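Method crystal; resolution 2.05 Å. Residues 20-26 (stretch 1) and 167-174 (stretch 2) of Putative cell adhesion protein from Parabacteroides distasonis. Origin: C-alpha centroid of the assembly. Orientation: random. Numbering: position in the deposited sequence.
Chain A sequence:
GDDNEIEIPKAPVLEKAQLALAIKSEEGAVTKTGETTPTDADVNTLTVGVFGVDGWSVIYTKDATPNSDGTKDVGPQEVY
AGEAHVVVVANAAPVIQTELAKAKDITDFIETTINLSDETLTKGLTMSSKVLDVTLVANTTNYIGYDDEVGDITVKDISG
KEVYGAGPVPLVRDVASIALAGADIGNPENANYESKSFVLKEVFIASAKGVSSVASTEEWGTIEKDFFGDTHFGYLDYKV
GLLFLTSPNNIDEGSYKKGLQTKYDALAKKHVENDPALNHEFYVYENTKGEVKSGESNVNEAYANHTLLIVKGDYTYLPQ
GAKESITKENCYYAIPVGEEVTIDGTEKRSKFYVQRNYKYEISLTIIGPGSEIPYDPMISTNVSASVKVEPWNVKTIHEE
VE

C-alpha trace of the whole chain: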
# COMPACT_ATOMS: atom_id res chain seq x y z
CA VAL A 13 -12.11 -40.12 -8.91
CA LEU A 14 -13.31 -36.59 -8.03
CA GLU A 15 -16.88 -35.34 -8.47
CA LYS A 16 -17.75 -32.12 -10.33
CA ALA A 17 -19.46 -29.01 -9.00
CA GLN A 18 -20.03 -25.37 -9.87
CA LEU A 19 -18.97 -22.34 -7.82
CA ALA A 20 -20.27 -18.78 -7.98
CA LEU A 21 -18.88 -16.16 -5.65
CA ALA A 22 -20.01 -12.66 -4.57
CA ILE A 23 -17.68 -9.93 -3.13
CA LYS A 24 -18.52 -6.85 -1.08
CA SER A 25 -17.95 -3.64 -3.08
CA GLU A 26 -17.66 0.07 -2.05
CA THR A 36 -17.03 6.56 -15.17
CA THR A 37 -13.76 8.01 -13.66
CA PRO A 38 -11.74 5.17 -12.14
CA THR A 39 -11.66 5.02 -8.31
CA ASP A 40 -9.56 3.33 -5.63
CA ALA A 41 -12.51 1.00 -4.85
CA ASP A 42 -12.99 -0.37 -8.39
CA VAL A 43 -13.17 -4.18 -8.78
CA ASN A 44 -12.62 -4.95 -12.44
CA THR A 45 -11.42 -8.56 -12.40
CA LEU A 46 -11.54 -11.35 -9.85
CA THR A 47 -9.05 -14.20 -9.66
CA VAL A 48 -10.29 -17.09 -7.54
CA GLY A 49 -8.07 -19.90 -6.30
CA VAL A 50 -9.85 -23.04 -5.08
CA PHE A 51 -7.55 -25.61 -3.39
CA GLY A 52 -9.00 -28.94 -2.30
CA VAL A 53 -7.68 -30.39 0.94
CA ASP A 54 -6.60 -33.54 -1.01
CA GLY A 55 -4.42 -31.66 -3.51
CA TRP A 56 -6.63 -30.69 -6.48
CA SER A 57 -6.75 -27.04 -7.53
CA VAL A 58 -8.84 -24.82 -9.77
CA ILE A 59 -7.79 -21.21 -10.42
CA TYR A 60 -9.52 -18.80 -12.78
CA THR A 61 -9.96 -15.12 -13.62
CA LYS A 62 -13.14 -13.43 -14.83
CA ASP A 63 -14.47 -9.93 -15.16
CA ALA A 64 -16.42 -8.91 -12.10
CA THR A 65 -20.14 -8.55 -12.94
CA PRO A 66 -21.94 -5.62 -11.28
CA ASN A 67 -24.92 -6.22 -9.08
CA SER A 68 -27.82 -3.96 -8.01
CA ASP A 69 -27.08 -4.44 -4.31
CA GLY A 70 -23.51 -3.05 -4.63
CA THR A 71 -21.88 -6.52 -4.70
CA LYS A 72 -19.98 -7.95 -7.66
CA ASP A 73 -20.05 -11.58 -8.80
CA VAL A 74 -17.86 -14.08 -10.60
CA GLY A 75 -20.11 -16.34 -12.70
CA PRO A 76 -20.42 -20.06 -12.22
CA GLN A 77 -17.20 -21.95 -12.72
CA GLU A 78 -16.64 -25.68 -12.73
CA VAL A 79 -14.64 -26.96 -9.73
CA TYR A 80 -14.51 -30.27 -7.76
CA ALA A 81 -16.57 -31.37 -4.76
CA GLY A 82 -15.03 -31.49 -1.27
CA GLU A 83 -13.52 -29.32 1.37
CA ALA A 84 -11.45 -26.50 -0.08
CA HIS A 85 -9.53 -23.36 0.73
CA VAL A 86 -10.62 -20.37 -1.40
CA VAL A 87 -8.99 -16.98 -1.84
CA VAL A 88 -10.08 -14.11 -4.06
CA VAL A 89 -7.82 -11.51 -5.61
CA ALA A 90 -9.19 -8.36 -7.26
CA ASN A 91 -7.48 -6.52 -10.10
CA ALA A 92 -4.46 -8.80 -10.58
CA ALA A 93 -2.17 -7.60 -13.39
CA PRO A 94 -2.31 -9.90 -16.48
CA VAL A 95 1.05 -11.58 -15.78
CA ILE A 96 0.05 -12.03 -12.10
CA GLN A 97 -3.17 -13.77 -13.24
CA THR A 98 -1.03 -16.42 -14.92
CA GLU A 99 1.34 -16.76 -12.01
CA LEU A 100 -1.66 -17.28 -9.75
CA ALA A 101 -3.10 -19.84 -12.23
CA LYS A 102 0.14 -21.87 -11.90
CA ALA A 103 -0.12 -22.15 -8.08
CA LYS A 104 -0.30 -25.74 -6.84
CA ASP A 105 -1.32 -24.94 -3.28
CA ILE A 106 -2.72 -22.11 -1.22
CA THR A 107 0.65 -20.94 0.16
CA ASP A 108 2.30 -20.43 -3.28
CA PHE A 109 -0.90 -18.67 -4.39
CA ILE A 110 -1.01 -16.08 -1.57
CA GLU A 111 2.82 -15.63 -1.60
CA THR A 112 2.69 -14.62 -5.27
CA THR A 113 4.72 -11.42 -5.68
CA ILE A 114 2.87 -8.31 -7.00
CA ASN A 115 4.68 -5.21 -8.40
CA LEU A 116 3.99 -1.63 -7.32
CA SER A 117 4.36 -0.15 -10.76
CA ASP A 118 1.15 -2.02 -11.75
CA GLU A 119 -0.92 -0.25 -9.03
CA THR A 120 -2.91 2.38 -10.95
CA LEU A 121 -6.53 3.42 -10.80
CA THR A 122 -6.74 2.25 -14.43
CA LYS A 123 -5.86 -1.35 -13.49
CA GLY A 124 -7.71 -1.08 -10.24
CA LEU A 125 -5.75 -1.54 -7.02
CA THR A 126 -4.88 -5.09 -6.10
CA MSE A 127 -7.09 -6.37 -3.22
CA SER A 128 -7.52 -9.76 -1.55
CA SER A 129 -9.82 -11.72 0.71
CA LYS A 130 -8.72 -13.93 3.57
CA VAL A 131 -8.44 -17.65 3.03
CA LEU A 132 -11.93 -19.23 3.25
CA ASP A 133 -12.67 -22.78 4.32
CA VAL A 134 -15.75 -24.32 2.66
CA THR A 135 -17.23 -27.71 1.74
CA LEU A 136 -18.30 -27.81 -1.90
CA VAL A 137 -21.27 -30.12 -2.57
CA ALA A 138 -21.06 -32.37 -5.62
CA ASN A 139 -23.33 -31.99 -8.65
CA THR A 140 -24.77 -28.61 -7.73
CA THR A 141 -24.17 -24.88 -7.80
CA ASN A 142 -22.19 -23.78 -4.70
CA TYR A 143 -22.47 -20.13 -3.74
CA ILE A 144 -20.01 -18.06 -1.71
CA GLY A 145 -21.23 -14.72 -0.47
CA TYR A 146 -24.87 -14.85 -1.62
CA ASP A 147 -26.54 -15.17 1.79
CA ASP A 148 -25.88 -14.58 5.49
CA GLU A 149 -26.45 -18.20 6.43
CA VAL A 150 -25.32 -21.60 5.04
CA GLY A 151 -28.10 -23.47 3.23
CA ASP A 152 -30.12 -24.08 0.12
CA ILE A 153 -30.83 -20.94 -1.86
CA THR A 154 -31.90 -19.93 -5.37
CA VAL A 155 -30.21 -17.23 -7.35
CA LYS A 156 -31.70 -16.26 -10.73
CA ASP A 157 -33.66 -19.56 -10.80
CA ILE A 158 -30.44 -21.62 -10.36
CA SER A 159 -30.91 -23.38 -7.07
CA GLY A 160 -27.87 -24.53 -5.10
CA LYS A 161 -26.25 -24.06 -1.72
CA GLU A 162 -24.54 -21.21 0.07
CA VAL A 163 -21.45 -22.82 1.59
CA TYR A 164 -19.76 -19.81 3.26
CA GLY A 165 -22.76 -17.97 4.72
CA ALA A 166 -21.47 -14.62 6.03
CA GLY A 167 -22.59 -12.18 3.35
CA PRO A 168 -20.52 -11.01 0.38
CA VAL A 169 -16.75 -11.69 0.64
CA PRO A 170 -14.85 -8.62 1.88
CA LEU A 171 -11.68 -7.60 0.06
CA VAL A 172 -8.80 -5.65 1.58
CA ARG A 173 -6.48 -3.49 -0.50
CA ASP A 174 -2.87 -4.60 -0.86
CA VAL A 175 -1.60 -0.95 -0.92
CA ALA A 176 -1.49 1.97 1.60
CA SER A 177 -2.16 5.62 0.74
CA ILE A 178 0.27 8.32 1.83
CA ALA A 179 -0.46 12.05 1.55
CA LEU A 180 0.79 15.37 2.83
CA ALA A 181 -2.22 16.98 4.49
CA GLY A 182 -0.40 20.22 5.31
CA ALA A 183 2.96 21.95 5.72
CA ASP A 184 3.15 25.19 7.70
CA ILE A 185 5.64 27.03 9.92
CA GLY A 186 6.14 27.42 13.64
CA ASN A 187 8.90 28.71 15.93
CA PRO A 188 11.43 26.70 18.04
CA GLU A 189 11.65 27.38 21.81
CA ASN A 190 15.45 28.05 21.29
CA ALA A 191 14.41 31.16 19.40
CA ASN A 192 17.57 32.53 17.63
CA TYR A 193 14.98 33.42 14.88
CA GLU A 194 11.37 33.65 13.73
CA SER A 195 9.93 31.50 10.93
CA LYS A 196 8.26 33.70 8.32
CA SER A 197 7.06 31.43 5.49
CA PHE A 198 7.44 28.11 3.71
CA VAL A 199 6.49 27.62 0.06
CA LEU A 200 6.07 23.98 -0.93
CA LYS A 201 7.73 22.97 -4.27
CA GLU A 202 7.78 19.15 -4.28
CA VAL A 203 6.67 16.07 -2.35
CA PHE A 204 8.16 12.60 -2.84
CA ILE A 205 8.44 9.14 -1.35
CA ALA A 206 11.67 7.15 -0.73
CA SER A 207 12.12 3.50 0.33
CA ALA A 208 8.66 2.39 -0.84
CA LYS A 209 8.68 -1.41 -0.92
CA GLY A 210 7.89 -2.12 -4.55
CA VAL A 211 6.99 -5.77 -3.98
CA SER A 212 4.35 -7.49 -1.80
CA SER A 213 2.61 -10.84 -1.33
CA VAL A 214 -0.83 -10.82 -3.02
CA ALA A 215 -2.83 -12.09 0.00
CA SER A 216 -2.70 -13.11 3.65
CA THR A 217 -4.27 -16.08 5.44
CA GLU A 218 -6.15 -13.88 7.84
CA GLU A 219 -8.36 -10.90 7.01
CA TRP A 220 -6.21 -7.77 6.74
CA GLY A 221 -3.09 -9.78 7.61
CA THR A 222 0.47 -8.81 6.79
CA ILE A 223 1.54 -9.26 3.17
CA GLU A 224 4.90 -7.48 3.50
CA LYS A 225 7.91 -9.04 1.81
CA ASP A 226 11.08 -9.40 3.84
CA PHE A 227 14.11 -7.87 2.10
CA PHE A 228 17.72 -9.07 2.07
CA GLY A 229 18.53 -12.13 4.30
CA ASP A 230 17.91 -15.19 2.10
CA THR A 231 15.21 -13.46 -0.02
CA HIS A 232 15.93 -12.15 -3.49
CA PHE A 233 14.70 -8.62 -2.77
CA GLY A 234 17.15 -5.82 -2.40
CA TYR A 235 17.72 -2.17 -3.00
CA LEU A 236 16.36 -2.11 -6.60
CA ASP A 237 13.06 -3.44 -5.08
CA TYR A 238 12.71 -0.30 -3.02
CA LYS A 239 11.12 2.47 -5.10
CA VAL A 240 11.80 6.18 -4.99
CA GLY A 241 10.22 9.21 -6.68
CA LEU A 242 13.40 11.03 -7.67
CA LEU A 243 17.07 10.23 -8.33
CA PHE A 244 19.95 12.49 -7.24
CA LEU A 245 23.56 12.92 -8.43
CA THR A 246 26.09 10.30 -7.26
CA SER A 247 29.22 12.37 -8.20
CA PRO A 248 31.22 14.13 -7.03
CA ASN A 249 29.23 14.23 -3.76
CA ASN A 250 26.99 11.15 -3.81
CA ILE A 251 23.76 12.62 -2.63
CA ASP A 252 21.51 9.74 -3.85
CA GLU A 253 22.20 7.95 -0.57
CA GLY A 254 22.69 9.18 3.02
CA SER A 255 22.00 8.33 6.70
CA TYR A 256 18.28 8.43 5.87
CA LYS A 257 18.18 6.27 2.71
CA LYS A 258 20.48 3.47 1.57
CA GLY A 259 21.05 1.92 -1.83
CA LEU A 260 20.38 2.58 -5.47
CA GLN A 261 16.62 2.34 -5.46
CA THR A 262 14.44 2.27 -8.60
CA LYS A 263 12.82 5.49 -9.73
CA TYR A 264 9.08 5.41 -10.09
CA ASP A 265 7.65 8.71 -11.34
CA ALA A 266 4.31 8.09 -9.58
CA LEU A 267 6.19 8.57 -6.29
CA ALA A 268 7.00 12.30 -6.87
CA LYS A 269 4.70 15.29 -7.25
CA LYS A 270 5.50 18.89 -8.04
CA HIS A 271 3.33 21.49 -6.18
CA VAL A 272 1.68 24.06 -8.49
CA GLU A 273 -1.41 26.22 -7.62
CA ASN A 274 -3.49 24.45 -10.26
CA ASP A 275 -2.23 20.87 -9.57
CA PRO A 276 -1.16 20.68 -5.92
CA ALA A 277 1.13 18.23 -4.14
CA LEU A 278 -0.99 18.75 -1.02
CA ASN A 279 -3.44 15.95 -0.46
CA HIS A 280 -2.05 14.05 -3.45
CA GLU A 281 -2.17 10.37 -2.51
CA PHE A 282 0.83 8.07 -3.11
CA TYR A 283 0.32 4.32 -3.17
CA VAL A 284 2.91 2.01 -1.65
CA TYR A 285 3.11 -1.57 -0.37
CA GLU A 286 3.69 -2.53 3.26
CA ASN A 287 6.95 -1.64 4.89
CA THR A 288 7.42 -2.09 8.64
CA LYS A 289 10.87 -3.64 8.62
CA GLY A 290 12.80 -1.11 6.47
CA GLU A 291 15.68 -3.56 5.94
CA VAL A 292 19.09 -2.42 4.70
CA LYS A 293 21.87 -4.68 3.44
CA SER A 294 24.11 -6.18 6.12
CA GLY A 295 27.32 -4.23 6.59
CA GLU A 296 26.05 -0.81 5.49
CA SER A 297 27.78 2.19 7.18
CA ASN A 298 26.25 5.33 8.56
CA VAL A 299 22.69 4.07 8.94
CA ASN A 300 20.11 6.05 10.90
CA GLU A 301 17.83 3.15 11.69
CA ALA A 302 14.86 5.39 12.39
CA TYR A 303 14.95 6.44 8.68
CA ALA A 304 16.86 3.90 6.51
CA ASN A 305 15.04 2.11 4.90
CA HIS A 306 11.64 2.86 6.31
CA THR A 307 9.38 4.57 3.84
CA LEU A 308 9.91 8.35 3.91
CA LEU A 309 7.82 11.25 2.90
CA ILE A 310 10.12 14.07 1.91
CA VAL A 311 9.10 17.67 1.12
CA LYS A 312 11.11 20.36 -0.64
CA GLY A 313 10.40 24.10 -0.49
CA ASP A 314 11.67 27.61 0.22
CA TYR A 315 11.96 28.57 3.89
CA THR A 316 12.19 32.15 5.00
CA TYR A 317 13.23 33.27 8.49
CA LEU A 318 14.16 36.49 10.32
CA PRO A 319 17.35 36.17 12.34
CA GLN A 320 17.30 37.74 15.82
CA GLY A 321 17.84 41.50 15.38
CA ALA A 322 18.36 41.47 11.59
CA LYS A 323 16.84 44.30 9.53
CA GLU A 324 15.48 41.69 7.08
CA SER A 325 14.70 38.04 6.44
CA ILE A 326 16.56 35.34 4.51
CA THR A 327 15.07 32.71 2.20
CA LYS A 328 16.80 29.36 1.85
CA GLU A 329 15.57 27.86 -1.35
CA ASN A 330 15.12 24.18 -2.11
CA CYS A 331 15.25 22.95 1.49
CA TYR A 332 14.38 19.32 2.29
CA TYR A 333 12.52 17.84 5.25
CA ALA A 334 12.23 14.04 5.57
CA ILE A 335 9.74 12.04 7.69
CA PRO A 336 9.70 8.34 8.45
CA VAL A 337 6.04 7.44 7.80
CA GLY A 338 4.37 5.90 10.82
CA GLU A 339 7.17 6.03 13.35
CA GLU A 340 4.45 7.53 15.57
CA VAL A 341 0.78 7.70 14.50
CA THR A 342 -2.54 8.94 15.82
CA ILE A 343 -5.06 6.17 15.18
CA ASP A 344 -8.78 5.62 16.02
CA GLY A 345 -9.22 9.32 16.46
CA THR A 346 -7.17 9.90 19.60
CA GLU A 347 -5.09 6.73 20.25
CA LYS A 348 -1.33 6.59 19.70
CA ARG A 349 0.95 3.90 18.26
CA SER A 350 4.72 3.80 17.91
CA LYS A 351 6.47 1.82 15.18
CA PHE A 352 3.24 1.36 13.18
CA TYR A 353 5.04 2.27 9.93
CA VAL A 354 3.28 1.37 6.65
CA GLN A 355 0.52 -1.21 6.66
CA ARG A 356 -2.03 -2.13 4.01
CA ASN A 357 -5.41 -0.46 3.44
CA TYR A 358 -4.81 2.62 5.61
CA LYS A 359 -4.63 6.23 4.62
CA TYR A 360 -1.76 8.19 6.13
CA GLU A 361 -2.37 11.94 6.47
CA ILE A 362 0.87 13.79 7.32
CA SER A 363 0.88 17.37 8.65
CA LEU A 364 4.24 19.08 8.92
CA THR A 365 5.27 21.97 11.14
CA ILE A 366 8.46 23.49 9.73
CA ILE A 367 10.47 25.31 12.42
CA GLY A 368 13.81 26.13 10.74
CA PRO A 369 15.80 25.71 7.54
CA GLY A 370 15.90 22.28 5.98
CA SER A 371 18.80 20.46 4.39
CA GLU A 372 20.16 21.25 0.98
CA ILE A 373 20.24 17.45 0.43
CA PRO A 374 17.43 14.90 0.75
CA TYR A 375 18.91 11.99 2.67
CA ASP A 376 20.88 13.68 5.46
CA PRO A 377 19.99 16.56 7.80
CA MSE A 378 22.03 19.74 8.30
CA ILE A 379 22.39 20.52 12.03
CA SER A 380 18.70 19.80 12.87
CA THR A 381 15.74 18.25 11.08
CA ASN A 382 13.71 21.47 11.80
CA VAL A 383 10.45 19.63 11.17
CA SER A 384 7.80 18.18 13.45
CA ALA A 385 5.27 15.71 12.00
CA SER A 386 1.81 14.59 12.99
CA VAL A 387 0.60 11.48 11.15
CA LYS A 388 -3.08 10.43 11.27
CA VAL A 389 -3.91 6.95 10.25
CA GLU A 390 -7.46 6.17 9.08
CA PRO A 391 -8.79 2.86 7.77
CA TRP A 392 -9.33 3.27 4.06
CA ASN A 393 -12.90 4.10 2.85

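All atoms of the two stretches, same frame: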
# COMPACT_ATOMS: atom_id res chain seq x y z
N ALA A 20 -20.10 -20.21 -7.71
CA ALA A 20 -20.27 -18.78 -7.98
C ALA A 20 -19.99 -18.04 -6.68
O ALA A 20 -20.27 -18.54 -5.58
CB ALA A 20 -21.66 -18.47 -8.50
N LEU A 21 -19.44 -16.85 -6.81
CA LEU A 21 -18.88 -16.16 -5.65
C LEU A 21 -19.24 -14.68 -5.72
O LEU A 21 -19.17 -14.11 -6.79
CB LEU A 21 -17.36 -16.41 -5.58
CG LEU A 21 -16.59 -15.92 -4.35
CD1 LEU A 21 -15.42 -16.85 -4.04
CD2 LEU A 21 -16.13 -14.47 -4.50
N ALA A 22 -19.69 -14.08 -4.61
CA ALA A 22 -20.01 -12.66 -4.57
C ALA A 22 -19.09 -11.91 -3.59
O ALA A 22 -18.83 -12.41 -2.47
CB ALA A 22 -21.46 -12.47 -4.21
N ILE A 23 -18.54 -10.77 -4.03
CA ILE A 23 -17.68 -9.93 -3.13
C ILE A 23 -18.35 -8.61 -2.74
O ILE A 23 -19.20 -8.06 -3.48
CB ILE A 23 -16.28 -9.65 -3.75
CG1 ILE A 23 -16.38 -8.74 -4.99
CG2 ILE A 23 -15.61 -11.01 -4.14
CD1 ILE A 23 -16.41 -7.23 -4.71
N LYS A 24 -18.01 -8.12 -1.56
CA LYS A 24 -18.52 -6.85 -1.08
C LYS A 24 -17.78 -5.71 -1.78
O LYS A 24 -16.56 -5.75 -1.87
CB LYS A 24 -18.34 -6.72 0.42
CG LYS A 24 -19.07 -5.55 1.04
CD LYS A 24 -18.47 -5.21 2.43
CE LYS A 24 -18.89 -6.23 3.48
NZ LYS A 24 -17.98 -6.24 4.67
N SER A 25 -18.52 -4.71 -2.25
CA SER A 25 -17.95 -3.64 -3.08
C SER A 25 -18.36 -2.26 -2.54
O SER A 25 -19.52 -2.07 -2.14
CB SER A 25 -18.44 -3.79 -4.54
OG SER A 25 -17.49 -3.27 -5.45
N GLU A 26 -17.42 -1.31 -2.56
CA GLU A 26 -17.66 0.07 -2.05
C GLU A 26 -18.22 1.03 -3.12
O GLU A 26 -17.55 1.39 -4.09
CB GLU A 26 -16.35 0.64 -1.45
CG GLU A 26 -15.56 -0.36 -0.59
CD GLU A 26 -14.60 0.31 0.38
OE1 GLU A 26 -14.14 1.45 0.14
OE2 GLU A 26 -14.31 -0.33 1.41
N GLY A 167 -22.45 -13.34 4.20
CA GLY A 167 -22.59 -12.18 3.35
C GLY A 167 -21.50 -12.13 2.29
O GLY A 167 -20.67 -13.01 2.22
N PRO A 168 -21.52 -11.10 1.44
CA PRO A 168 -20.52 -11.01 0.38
C PRO A 168 -19.06 -10.98 0.92
O PRO A 168 -18.81 -10.48 2.01
CB PRO A 168 -20.89 -9.72 -0.38
CG PRO A 168 -21.91 -9.03 0.43
CD PRO A 168 -22.52 -10.02 1.38
N VAL A 169 -18.14 -11.56 0.16
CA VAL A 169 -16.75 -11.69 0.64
C VAL A 169 -16.06 -10.34 0.65
O VAL A 169 -16.01 -9.67 -0.39
CB VAL A 169 -15.93 -12.66 -0.20
CG1 VAL A 169 -14.54 -12.91 0.47
CG2 VAL A 169 -16.72 -13.95 -0.38
N PRO A 170 -15.58 -9.89 1.83
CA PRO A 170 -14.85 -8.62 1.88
C PRO A 170 -13.47 -8.75 1.27
O PRO A 170 -12.85 -9.83 1.33
CB PRO A 170 -14.75 -8.28 3.38
CG PRO A 170 -15.15 -9.46 4.11
CD PRO A 170 -15.66 -10.54 3.15
N LEU A 171 -13.02 -7.68 0.63
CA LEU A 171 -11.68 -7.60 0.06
C LEU A 171 -10.95 -6.48 0.77
O LEU A 171 -11.56 -5.49 1.12
CB LEU A 171 -11.72 -7.35 -1.45
CG LEU A 171 -12.48 -8.34 -2.33
CD1 LEU A 171 -12.39 -7.89 -3.81
CD2 LEU A 171 -12.03 -9.79 -2.10
N VAL A 172 -9.64 -6.66 0.99
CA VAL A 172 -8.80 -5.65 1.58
C VAL A 172 -7.69 -5.26 0.64
O VAL A 172 -7.00 -6.13 0.12
CB VAL A 172 -8.21 -6.10 2.92
CG1 VAL A 172 -7.32 -4.97 3.52
CG2 VAL A 172 -9.32 -6.48 3.87
N ARG A 173 -7.51 -3.97 0.43
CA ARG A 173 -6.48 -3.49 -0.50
C ARG A 173 -5.10 -3.98 -0.09
O ARG A 173 -4.83 -4.15 1.08
CB ARG A 173 -6.46 -1.97 -0.59
CG ARG A 173 -7.70 -1.34 -1.19
CD ARG A 173 -7.54 0.19 -1.23
NE ARG A 173 -8.77 0.90 -1.63
CZ ARG A 173 -9.82 1.15 -0.85
NH1 ARG A 173 -9.86 0.72 0.39
NH2 ARG A 173 -10.87 1.83 -1.30
N ASP A 174 -4.23 -4.17 -1.07
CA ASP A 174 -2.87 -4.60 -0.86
C ASP A 174 -1.92 -3.37 -0.79
O ASP A 174 -0.73 -3.54 -0.58
CB ASP A 174 -2.44 -5.56 -1.98
CG ASP A 174 -2.99 -7.00 -1.82
OD1 ASP A 174 -3.79 -7.30 -0.91
OD2 ASP A 174 -2.58 -7.87 -2.63
O HOH W 1 -14.83 -5.42 0.00

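Two segments far apart in sequence can be joined by very little backbone pairing, provided that side chains and solvent extend what the main chain begins. The contact between residues 20-26 and 167-174 of this putative cell adhesion protein is a compact example. The segments diverge by 59° end to end, and they form a single beta bridge, between Ile23 and Val169, whose CA atoms lie 4.3 Å apart. About 428 Å² of surface, summed over both sides, is buried between them.

Val169 supplies both backbone hydrogen bonds. Its N donates to Ala22 O at 2.8 Å, almost linearly, and its O accepts from Lys24 N, also at 2.8 Å. One residue thus reaches the two neighbours of Ile23, and Ile23 itself is drawn close enough for its CA to approach Val169 O at 3.2 Å, a CA-H...O contact. The valine side chain, chi1 t, leaves sideways into a buried apolar setting: Val169 CG2 lies 4.2 Å from Leu21 CD2, and Val169 CB lies 4.3 Å from Ile23 CG2. Ile23 has its CA-to-CB bond directed away overall, yet its CD1 still comes within 4.2 Å of Leu171 CD1. Branched aliphatic side chains suit such a place, since they fill space without bringing polar groups that would need partners.

Lys24 and Pro168 cover the most surface, 81 and 62 Å² respectively. Proline has no amide hydrogen to offer, but here its ring does the packing: Pro168 CB sits 3.5 Å from Lys24 N and 4.0 Å from Lys24 CB, while Pro168 CA makes a CA-H...O contact with Ala22 O at 3.6 Å. The small Ala22 contributes chiefly through that carbonyl. The lysine side chain comes closest to the other segment at its two ends, CB beside Pro168 and Lys24 NZ 4.0 Å from Pro170 CB. The exposed position suits lysine, whose ammonium group can stay in solvent while near the proline.

Beyond the bridge, where the chains separate, water 1 carries the connection onward. It donates to Lys24 O at 2.6 Å and accepts from Leu171 N at 3.0 Å, so two backbone groups that do not pair directly are linked through solvent. Farther along, Glu26 OE1 and Arg173 NH2 form a salt bridge at 3.6 Å, a long one, with the carboxylate oxygen at the guanidinium edge, near its plane, though the place of Glu26 OE1 is less sure. Arginine's length matters here: its CA-to-CB bond points sideways, but the end of the side chain comes nearer.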